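3-alpha-hydroxysteroid dehydrogenase (Pseudomonas sp., PDB 2DKN) catalyses the NAD-dependent, reversible oxidation of the 3-alpha-hydroxyl group of steroids, as a Rossmann-fold member of the short-chain dehydrogenase family. Local coordinates at residues T75-N78 with S79-V83. Sequence-based numbering, arbitrary orientation.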
loop_
_atom_site.group_PDB
_atom_site.type_symbol
_atom_site.label_atom_id
_atom_site.label_comp_id
_atom_site.label_asym_id
_atom_site.label_seq_id
_atom_site.Cartn_x
_atom_site.Cartn_y
_atom_site.Cartn_z
ATOM N N THR A 75 -17.287 -10.419 -15.698
ATOM C CA THR A 75 -17.998 -10.587 -16.973
ATOM C C THR A 75 -17.154 -11.235 -18.088
ATOM O O THR A 75 -17.571 -11.263 -19.249
ATOM C CB THR A 75 -18.646 -9.264 -17.476
ATOM O OG1 THR A 75 -17.631 -8.273 -17.698
ATOM C CG2 THR A 75 -19.656 -8.725 -16.452
ATOM N N ALA A 76 -15.973 -11.758 -17.744
ATOM C CA ALA A 76 -15.158 -12.505 -18.705
ATOM C C ALA A 76 -15.914 -13.724 -19.221
ATOM O O ALA A 76 -16.846 -14.215 -18.562
ATOM C CB ALA A 76 -13.815 -12.949 -18.044
ATOM N N ALA A 77 -15.447 -14.244 -20.360
ATOM C CA ALA A 77 -16.058 -15.377 -21.061
ATOM C C ALA A 77 -16.305 -16.578 -20.156
ATOM O O ALA A 77 -17.389 -17.191 -20.163
ATOM C CB ALA A 77 -15.172 -15.787 -22.252
ATOM N N ASN A 78 -15.301 -16.916 -19.356
ATOM C CA ASN A 78 -15.408 -18.047 -18.443
ATOM C C ASN A 78 -14.325 -17.959 -17.373
ATOM O O ASN A 78 -13.434 -17.124 -17.462
ATOM C CB ASN A 78 -15.339 -19.388 -19.201
ATOM C CG ASN A 78 -14.136 -19.480 -20.155
ATOM O OD1 ASN A 78 -14.287 -19.586 -21.389
ATOM N ND2 ASN A 78 -12.959 -19.431 -19.600
ATOM N N SER A 79 -14.412 -18.821 -16.365
ATOM C CA SER A 79 -13.434 -18.836 -15.272
ATOM C C SER A 79 -12.031 -19.162 -15.750
ATOM O O SER A 79 -11.056 -18.641 -15.211
ATOM C CB SER A 79 -13.875 -19.840 -14.213
ATOM O OG SER A 79 -15.030 -19.347 -13.559
ATOM N N GLY A 80 -11.915 -20.032 -16.753
ATOM C CA GLY A 80 -10.603 -20.401 -17.297
ATOM C C GLY A 80 -9.881 -19.188 -17.862
ATOM O O GLY A 80 -8.661 -19.032 -17.683
ATOM N N LEU A 81 -10.632 -18.311 -18.522
ATOM C CA LEU A 81 -10.021 -17.148 -19.156
ATOM C C LEU A 81 -9.480 -16.193 -18.082
ATOM O O LEU A 81 -8.398 -15.631 -18.232
ATOM C CB LEU A 81 -11.045 -16.431 -20.056
ATOM C CG LEU A 81 -10.564 -15.130 -20.700
ATOM C CD1 LEU A 81 -9.366 -15.409 -21.622
ATOM C CD2 LEU A 81 -11.720 -14.464 -21.474
ATOM N N VAL A 82 -10.251 -16.029 -17.008
ATOM C CA VAL A 82 -9.872 -15.172 -15.872
ATOM C C VAL A 82 -8.500 -15.596 -15.317
ATOM O O VAL A 82 -7.589 -14.762 -15.144
ATOM C CB VAL A 82 -10.960 -15.206 -14.763
ATOM C CG1 VAL A 82 -10.503 -14.432 -13.533
ATOM C CG2 VAL A 82 -12.288 -14.644 -15.298
ATOM N N VAL A 83 -8.331 -16.897 -15.082
ATOM C CA VAL A 83 -7.062 -17.415 -14.589
ATOM C C VAL A 83 -5.942 -17.236 -15.615
ATOM O O VAL A 83 -4.833 -16.838 -15.277
ATOM C CB VAL A 83 -7.201 -18.913 -14.201
ATOM C CG1 VAL A 83 -5.842 -19.572 -14.059
ATOM C CG2 VAL A 83 -8.018 -19.020 -12.910
#
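Asn78 occupies the N-cap of helix 79-102, where the loop 75-78 turns into the first helical turn, and its carbonyl O receives two weak backbone bonds: from Leu81 N at 3.2 Å, bent to 128°, and from Val82 N at 3.4 Å, straighter at 161°. Val83 N to Ser79 O continues the helical pattern. Asparagine suits the cap because its short amide can fold back over the opening turn: with CG between the backbone N and the carbonyl carbon (chi1 51°), the amide end lies near the backbone N atoms of Gly80 and Leu81. Gly80 N is hydrogen-bonded to the carboxylate of Glu144 on helix 136-146, and glycine adds no side chain near that of Asn78. With an alanine here, the amide would be lost, and the backbone N atoms of Gly80 and Leu81 would probably lose the polar group beside them. Just before the cap, small alanines let the loop lie close: Ala76 CB meets Val82 CG2 at 3.6 Å, and Ala77 CB meets Leu81 CD2 at 3.8 Å. Leu81 reaches this methyl with CG anti to the backbone N, while its side chain lies about 5 Å from the bound NADH. The arrangement is an N-capped helix start with a hydrophobic flank, following a strand of the Rossmann fold.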